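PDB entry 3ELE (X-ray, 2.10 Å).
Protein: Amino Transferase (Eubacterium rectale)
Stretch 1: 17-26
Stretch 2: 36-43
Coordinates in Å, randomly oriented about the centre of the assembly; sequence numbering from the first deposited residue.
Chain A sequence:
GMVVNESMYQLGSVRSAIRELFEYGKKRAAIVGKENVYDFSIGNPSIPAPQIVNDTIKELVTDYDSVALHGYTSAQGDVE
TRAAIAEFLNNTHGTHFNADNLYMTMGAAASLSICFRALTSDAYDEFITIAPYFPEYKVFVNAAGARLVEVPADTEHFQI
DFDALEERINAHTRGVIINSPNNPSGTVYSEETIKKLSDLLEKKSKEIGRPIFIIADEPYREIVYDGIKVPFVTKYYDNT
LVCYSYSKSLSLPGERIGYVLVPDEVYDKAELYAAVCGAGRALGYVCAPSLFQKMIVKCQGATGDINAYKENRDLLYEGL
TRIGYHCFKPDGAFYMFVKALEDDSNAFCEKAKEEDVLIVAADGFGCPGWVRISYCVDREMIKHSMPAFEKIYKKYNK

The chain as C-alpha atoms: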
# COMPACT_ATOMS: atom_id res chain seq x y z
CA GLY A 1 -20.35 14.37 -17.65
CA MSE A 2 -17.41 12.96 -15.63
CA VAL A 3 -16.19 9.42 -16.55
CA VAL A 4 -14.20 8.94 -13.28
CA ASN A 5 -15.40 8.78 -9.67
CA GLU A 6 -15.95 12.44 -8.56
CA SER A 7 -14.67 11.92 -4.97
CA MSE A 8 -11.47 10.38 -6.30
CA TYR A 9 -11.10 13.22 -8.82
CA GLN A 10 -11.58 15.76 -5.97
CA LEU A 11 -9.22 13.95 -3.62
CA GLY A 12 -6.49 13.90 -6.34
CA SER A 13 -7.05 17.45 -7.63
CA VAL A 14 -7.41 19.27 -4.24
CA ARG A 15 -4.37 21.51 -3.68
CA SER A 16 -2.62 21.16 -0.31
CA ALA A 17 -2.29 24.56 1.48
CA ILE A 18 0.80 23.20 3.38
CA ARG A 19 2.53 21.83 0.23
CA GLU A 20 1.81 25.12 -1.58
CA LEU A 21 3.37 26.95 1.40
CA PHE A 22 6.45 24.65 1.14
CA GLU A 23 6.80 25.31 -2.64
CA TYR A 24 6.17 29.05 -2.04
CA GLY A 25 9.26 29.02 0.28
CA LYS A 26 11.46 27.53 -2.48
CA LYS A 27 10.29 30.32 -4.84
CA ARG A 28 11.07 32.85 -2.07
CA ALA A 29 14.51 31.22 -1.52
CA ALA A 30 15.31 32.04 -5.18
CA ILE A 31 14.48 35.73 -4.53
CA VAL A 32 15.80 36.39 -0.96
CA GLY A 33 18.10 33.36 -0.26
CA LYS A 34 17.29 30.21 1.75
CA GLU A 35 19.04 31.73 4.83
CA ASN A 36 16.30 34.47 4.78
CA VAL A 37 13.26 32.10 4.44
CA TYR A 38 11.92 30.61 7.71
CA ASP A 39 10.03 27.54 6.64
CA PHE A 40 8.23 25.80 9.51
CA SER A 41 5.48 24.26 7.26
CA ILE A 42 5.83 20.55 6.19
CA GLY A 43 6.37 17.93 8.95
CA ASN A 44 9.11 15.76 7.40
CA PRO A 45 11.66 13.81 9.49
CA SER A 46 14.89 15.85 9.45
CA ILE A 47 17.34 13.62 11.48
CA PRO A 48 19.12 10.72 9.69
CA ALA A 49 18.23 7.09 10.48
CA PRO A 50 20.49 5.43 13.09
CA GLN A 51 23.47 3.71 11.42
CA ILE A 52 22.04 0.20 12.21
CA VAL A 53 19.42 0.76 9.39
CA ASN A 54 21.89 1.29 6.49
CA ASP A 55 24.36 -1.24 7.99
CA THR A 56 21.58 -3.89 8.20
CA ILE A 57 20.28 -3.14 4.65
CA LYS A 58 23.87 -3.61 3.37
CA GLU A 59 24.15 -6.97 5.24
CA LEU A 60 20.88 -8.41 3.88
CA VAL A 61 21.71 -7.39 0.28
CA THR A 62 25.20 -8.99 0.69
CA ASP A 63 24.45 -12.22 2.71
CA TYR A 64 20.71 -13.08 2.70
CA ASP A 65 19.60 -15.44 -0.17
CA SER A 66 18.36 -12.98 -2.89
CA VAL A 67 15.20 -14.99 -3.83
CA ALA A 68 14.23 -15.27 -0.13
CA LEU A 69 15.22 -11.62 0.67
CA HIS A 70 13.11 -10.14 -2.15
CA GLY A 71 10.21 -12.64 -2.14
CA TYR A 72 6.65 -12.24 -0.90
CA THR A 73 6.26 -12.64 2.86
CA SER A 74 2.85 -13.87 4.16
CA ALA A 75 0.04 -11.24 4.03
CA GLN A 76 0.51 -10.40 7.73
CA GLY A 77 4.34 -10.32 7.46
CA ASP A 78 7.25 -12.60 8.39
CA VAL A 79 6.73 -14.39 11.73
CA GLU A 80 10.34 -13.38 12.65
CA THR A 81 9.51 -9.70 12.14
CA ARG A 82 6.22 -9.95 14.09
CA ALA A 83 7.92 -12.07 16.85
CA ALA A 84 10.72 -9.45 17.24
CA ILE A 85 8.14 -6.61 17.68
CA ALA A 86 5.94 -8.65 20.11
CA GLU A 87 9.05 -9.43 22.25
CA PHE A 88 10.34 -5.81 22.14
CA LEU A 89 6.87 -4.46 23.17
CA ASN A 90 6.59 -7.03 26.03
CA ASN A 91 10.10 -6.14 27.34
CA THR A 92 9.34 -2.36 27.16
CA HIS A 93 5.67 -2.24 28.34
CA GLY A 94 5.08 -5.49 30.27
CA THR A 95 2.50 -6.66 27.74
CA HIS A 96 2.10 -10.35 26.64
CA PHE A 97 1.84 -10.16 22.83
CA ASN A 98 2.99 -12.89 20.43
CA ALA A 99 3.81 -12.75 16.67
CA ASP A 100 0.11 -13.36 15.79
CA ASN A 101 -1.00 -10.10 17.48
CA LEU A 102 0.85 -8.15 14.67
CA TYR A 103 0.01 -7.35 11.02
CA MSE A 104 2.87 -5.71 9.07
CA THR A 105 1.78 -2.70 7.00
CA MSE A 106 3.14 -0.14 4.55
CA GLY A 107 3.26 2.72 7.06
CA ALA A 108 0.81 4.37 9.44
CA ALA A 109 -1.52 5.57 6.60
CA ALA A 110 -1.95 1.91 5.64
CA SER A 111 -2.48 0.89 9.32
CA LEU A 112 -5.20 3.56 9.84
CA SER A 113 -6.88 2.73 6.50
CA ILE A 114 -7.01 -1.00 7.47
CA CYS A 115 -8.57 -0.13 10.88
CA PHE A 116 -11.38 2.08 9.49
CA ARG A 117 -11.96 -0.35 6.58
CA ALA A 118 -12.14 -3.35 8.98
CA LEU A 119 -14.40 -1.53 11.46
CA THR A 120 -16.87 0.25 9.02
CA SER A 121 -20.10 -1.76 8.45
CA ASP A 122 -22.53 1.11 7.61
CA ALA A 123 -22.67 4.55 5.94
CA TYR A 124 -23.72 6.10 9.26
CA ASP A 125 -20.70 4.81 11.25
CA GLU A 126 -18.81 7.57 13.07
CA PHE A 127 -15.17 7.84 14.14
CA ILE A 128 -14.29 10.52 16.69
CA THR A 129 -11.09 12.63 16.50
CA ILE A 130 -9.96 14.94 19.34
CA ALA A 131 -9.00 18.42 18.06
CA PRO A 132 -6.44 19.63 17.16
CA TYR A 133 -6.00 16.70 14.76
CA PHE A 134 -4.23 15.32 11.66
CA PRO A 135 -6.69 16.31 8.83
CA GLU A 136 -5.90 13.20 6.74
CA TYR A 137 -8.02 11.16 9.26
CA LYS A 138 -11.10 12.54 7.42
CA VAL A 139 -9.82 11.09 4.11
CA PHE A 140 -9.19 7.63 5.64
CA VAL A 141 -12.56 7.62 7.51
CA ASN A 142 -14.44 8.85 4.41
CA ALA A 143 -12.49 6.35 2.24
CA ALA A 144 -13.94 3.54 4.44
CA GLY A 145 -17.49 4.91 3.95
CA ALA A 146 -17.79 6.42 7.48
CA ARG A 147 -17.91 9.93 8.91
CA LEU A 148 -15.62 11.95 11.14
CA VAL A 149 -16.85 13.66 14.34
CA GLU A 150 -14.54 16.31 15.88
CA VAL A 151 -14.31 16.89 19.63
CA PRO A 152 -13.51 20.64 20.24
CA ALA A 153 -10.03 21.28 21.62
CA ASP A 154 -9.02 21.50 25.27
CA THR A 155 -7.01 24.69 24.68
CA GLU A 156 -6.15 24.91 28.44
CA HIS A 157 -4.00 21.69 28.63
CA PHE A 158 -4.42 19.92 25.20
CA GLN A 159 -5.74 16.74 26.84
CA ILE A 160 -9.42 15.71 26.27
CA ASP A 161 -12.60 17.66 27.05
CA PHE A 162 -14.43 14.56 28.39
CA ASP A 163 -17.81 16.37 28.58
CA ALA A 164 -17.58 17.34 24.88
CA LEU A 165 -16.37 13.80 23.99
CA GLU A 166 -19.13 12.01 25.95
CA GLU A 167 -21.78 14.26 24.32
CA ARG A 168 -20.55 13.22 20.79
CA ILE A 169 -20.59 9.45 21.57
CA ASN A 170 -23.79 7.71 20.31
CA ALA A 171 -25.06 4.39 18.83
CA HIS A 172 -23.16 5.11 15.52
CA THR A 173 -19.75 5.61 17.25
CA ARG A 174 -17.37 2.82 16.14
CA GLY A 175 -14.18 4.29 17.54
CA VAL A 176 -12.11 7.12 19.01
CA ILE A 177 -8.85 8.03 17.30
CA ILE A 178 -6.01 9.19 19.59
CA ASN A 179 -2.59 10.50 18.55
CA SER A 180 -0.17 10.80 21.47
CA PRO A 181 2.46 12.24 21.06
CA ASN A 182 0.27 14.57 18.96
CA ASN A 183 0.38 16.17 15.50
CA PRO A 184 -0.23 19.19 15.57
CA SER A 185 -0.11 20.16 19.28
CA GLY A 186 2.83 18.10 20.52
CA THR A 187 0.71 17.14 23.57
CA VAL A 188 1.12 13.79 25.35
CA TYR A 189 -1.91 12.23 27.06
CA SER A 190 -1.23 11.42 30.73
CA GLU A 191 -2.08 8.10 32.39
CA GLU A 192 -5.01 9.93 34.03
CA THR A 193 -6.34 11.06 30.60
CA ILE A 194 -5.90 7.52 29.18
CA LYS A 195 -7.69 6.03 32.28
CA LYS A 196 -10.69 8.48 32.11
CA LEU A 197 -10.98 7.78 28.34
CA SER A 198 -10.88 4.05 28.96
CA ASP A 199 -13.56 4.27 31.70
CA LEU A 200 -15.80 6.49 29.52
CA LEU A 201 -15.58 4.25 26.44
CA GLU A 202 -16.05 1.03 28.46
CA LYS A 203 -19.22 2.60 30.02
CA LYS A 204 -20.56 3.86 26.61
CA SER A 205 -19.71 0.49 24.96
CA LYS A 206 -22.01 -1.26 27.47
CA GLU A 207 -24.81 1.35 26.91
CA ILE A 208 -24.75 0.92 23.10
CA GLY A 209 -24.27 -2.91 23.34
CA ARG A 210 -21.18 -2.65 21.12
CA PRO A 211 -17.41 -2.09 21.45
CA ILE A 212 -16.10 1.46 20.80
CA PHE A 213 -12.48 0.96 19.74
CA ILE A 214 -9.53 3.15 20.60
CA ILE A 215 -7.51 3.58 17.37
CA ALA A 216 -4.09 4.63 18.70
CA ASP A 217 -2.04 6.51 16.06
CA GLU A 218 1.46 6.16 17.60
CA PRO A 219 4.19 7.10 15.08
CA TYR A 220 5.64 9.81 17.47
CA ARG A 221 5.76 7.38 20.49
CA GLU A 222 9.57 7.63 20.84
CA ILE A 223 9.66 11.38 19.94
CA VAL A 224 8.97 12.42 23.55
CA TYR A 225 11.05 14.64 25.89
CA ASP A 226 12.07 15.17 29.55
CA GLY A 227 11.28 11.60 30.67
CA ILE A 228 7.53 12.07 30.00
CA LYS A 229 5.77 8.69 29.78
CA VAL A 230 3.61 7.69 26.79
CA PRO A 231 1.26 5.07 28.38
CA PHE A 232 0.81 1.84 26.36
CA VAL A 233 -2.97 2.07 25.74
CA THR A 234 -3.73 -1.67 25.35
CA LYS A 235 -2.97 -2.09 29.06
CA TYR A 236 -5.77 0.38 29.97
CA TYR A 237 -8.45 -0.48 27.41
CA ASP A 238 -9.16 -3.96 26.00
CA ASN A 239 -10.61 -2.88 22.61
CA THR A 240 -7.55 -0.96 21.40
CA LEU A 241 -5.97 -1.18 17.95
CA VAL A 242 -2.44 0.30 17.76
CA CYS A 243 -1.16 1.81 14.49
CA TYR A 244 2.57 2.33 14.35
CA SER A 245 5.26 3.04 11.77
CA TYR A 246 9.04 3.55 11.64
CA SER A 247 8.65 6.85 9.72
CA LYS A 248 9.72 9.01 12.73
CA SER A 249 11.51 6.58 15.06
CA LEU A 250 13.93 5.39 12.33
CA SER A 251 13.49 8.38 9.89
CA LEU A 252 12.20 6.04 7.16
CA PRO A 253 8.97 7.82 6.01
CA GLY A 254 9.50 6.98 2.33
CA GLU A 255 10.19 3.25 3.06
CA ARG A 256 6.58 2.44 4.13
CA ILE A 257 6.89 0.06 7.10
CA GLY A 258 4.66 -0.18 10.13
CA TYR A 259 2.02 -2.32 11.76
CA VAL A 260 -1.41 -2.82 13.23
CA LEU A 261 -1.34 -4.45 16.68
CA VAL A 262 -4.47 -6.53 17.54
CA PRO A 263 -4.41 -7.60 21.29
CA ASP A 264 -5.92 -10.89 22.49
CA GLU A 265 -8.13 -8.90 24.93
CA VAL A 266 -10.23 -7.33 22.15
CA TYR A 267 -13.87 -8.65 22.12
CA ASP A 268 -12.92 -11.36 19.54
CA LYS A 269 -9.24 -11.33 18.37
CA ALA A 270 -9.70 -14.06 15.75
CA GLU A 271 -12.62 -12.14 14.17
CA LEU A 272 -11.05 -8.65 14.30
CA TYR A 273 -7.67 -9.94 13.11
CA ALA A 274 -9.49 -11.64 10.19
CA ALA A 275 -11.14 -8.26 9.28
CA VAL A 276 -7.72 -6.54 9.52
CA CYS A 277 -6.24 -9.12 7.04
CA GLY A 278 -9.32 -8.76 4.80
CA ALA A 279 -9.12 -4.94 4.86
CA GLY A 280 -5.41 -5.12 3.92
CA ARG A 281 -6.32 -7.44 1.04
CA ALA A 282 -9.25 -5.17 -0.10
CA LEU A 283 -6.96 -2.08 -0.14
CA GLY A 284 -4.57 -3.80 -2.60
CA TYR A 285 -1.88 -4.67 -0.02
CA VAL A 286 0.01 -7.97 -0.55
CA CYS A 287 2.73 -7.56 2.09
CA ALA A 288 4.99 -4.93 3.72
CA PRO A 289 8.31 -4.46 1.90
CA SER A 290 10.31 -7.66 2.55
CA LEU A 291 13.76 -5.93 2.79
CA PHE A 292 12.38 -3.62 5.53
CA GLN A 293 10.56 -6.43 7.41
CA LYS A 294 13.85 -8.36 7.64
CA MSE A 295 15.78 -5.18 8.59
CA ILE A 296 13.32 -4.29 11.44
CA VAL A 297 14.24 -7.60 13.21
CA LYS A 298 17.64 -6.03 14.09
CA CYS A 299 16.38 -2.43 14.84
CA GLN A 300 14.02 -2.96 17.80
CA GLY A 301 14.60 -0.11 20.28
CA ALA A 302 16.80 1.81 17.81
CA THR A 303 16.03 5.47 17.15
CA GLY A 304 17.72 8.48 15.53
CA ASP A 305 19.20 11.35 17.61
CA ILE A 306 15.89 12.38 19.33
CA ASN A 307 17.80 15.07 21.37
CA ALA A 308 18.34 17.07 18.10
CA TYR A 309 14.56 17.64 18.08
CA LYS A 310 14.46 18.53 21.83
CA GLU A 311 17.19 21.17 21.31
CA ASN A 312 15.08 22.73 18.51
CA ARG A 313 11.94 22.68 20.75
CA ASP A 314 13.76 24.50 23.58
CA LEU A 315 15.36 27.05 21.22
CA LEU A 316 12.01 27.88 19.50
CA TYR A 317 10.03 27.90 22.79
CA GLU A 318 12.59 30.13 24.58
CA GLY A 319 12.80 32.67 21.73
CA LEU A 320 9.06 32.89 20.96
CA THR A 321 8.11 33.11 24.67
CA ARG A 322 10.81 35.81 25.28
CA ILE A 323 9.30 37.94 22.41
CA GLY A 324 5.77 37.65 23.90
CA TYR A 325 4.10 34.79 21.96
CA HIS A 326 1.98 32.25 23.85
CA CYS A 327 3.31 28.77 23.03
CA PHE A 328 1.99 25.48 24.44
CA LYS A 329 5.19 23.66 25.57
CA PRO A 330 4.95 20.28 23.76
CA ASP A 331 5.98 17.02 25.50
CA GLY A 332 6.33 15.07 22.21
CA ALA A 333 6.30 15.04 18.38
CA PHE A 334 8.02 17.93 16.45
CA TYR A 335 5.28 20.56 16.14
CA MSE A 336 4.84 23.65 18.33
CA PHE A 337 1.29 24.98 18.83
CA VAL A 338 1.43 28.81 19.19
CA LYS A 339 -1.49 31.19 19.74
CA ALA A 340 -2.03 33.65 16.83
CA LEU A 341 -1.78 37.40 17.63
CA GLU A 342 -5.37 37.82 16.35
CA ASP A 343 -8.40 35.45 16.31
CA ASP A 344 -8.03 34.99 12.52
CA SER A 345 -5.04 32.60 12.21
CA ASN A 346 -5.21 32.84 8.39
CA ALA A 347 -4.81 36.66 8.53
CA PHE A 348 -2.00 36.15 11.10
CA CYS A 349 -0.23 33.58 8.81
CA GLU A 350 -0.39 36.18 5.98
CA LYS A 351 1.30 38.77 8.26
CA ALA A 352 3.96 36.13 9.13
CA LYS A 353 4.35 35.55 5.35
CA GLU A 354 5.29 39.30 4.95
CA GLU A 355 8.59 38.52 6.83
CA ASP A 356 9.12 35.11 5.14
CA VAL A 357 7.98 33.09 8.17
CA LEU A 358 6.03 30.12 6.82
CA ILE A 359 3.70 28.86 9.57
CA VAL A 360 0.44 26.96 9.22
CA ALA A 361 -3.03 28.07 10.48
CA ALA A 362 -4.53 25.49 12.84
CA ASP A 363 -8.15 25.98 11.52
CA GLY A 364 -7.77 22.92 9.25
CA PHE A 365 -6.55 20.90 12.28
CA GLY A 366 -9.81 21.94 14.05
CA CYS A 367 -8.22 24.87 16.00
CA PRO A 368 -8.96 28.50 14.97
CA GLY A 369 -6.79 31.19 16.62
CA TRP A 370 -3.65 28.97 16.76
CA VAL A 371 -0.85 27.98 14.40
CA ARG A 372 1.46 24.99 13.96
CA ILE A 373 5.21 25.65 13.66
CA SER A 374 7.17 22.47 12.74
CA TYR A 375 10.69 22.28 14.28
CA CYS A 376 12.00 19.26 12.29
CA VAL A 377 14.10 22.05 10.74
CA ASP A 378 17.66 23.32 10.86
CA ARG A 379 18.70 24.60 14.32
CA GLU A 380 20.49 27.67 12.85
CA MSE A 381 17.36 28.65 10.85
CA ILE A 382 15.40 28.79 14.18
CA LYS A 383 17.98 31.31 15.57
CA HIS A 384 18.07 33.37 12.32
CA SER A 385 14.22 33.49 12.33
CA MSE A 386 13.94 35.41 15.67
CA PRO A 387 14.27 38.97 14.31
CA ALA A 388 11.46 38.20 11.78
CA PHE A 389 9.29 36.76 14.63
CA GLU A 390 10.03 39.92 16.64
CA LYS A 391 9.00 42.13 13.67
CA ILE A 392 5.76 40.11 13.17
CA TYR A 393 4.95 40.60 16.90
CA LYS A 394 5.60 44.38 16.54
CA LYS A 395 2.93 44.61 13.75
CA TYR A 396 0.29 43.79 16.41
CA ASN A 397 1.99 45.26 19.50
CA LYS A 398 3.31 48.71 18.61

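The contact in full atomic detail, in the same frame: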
# COMPACT_ATOMS: atom_id res chain seq x y z
N ALA A 17 -2.74 23.25 0.97
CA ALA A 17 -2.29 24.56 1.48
C ALA A 17 -0.86 24.51 2.06
O ALA A 17 -0.07 25.43 1.82
CB ALA A 17 -3.25 25.09 2.53
N ILE A 18 -0.53 23.43 2.79
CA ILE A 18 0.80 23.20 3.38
C ILE A 18 1.89 22.97 2.33
O ILE A 18 2.99 23.55 2.43
CB ILE A 18 0.79 22.00 4.38
CG1 ILE A 18 -0.05 22.34 5.61
CG2 ILE A 18 2.20 21.67 4.87
CD1 ILE A 18 -0.25 21.16 6.57
N ARG A 19 1.60 22.12 1.34
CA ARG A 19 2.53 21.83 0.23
C ARG A 19 2.77 23.07 -0.61
O ARG A 19 3.89 23.32 -1.04
CB ARG A 19 2.00 20.70 -0.67
N GLU A 20 1.71 23.85 -0.83
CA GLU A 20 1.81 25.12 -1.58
C GLU A 20 2.68 26.12 -0.81
O GLU A 20 3.41 26.89 -1.40
CB GLU A 20 0.42 25.71 -1.81
CG GLU A 20 -0.51 24.82 -2.69
CD GLU A 20 -0.50 25.11 -4.16
OE1 GLU A 20 -0.05 26.19 -4.58
OE2 GLU A 20 -0.96 24.23 -4.90
N LEU A 21 2.55 26.10 0.52
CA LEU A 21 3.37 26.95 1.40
C LEU A 21 4.83 26.51 1.30
O LEU A 21 5.71 27.36 1.16
CB LEU A 21 2.86 26.88 2.85
CG LEU A 21 3.48 27.83 3.87
CD1 LEU A 21 3.26 29.25 3.45
CD2 LEU A 21 2.88 27.57 5.26
N PHE A 22 5.08 25.19 1.32
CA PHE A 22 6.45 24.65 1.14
C PHE A 22 7.09 25.07 -0.20
O PHE A 22 8.25 25.51 -0.22
CB PHE A 22 6.49 23.12 1.30
CG PHE A 22 7.85 22.54 0.99
CD1 PHE A 22 8.89 22.67 1.91
CD2 PHE A 22 8.10 21.91 -0.24
CE1 PHE A 22 10.18 22.16 1.63
CE2 PHE A 22 9.38 21.39 -0.54
CZ PHE A 22 10.42 21.52 0.41
N GLU A 23 6.34 24.90 -1.29
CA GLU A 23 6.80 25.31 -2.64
C GLU A 23 6.95 26.82 -2.76
O GLU A 23 7.88 27.30 -3.43
CB GLU A 23 5.87 24.78 -3.74
CG GLU A 23 5.78 23.25 -3.82
CD GLU A 23 7.09 22.57 -4.21
OE1 GLU A 23 7.77 23.06 -5.15
OE2 GLU A 23 7.44 21.55 -3.57
N TYR A 24 6.04 27.58 -2.13
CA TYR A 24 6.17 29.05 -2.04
C TYR A 24 7.52 29.46 -1.41
O TYR A 24 8.16 30.41 -1.89
CB TYR A 24 5.00 29.66 -1.26
CG TYR A 24 5.12 31.14 -0.97
CD1 TYR A 24 4.81 32.09 -1.94
CD2 TYR A 24 5.54 31.60 0.29
CE1 TYR A 24 4.93 33.46 -1.69
CE2 TYR A 24 5.66 32.97 0.57
CZ TYR A 24 5.35 33.90 -0.43
OH TYR A 24 5.45 35.24 -0.19
N GLY A 25 7.95 28.75 -0.37
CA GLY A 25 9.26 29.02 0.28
C GLY A 25 10.47 28.81 -0.63
O GLY A 25 11.45 29.55 -0.53
N LYS A 26 10.40 27.79 -1.49
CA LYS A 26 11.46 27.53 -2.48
C LYS A 26 11.54 28.66 -3.50
O LYS A 26 12.65 29.06 -3.88
CB LYS A 26 11.27 26.19 -3.19
CG LYS A 26 11.39 24.98 -2.27
CD LYS A 26 11.67 23.68 -3.03
CE LYS A 26 10.53 23.31 -3.97
NZ LYS A 26 10.70 22.00 -4.69
N ASN A 36 17.31 33.45 4.46
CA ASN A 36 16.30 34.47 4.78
C ASN A 36 14.82 34.02 4.63
O ASN A 36 13.92 34.87 4.62
CB ASN A 36 16.57 35.71 3.92
CG ASN A 36 17.95 36.28 4.15
OD1 ASN A 36 18.34 36.56 5.28
ND2 ASN A 36 18.70 36.49 3.07
N VAL A 37 14.60 32.70 4.51
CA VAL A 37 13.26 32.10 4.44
C VAL A 37 13.16 31.15 5.65
O VAL A 37 14.00 30.28 5.84
CB VAL A 37 13.03 31.34 3.12
CG1 VAL A 37 11.67 30.67 3.13
CG2 VAL A 37 13.14 32.29 1.94
N TYR A 38 12.12 31.35 6.46
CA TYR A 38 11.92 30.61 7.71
C TYR A 38 10.72 29.70 7.56
O TYR A 38 9.58 30.00 7.97
CB TYR A 38 11.83 31.60 8.87
CG TYR A 38 12.95 32.63 8.76
CD1 TYR A 38 14.27 32.27 8.99
CD2 TYR A 38 12.69 33.94 8.36
CE1 TYR A 38 15.34 33.22 8.86
CE2 TYR A 38 13.75 34.92 8.23
CZ TYR A 38 15.06 34.54 8.47
OH TYR A 38 16.09 35.49 8.35
N ASP A 39 11.01 28.55 6.95
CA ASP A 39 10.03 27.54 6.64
C ASP A 39 9.81 26.54 7.76
O ASP A 39 10.64 25.63 7.96
CB ASP A 39 10.44 26.82 5.35
CG ASP A 39 9.46 25.77 4.90
OD1 ASP A 39 8.28 25.75 5.35
OD2 ASP A 39 9.90 24.94 4.05
N PHE A 40 8.68 26.70 8.46
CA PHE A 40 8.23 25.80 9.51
C PHE A 40 6.95 25.06 9.08
O PHE A 40 6.20 24.61 9.95
CB PHE A 40 7.92 26.57 10.80
CG PHE A 40 9.03 27.46 11.28
CD1 PHE A 40 10.04 26.97 12.12
CD2 PHE A 40 9.03 28.81 10.96
CE1 PHE A 40 11.04 27.81 12.58
CE2 PHE A 40 10.04 29.65 11.41
CZ PHE A 40 11.04 29.15 12.22
N SER A 41 6.73 24.87 7.77
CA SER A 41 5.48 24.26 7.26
C SER A 41 5.38 22.72 7.28
O SER A 41 4.76 22.17 8.18
CB SER A 41 5.16 24.81 5.85
OG SER A 41 6.11 24.36 4.90
N ILE A 42 5.96 22.02 6.30
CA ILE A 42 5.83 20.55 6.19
C ILE A 42 6.55 19.78 7.32
O ILE A 42 7.67 20.12 7.68
CB ILE A 42 6.21 19.98 4.76
CG1 ILE A 42 7.68 20.23 4.41
CG2 ILE A 42 5.28 20.59 3.68
CD1 ILE A 42 8.07 19.69 3.00
N GLY A 43 5.87 18.75 7.84
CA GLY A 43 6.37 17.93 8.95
C GLY A 43 7.17 16.70 8.58
O GLY A 43 6.82 15.59 9.01
O HOH W 1 10.20 25.96 1.55

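What does the helix offer to the segment that passes alongside it? The centre of the contact is F22, which with I42 and S41 covers more surface than any other residue here. Its CA-to-CB bond points toward the second stretch, and with chi1 near t the ring lies beside I42. The CD1 methyl of I42 sits over one face of this ring, 3.5 Å from its centroid and 19° off the normal, a CH-pi contact; the closest atoms are F22 CD1 and I42 CD1, at 3.3 Å. A flat aromatic ring suits this place because its face accepts a methyl group at close range while its edge remains free to meet other atoms.

How does I42 reach the ring when its CA-to-CB bond points sideways? The side chain is long enough to turn back: with chi1 at p and chi2 at t, its end comes nearer to the helix than its first bond would suggest. CD1 lies over the F22 ring, while CG2 of I42 packs against CG2 of I18 at 3.5 Å and also lies 3.7 Å from F22 CB. The branched, wholly apolar isoleucine spans two successive turns of the helix. I18, itself pointing sideways, answers with a methyl group, so this end of the contact is held by van der Waals packing and the removal of apolar surface from solvent.

Why are polar side chains placed at the edge of the F22 ring? D39 OD2 comes within 3.3 Å of F22 CD1, near the plane of the ring, where the slightly positive C-H edge is a more favourable neighbour for a carboxylate than the electron-rich face. S41 OG also lies at the edge, 3.8 Å from F22 CB. These two polar residues are organised within their own stretch: S41 OG donates a hydrogen bond to D39 OD1 at 2.6 Å, and S41 N donates another to D39 OD1 at 3.0 Å. The serine hydroxyl is thus satisfied although the residue is buried, and its small side chain lets the helix come close, with S41 CB 3.6 Å from L21 CD2.

Does any hydrogen bonding join the two stretches? No direct hydrogen bond crosses between them, but a water does. It donates to F22 O and to D39 OD2, each 2.7 Å from the water oxygen, and so links the helix backbone to the carboxylate oxygen that is not engaged by S41. The aspartate consequently serves both sides, OD1 receiving both hydrogen bonds from S41 and OD2 receiving the water.

What closes the contact at the far end? Here G25 and V37, both buried, bring their backbones to a CA-CA distance of 6.5 Å, and V37 CG1 rests 3.8 Å from G25 O. A CB on G25 would point toward the second stretch and, at 3.8 Å from V37 CG1, would only touch it, so this contact does not itself demand a glycine; the V37 methyl packs on the helix backbone at G25.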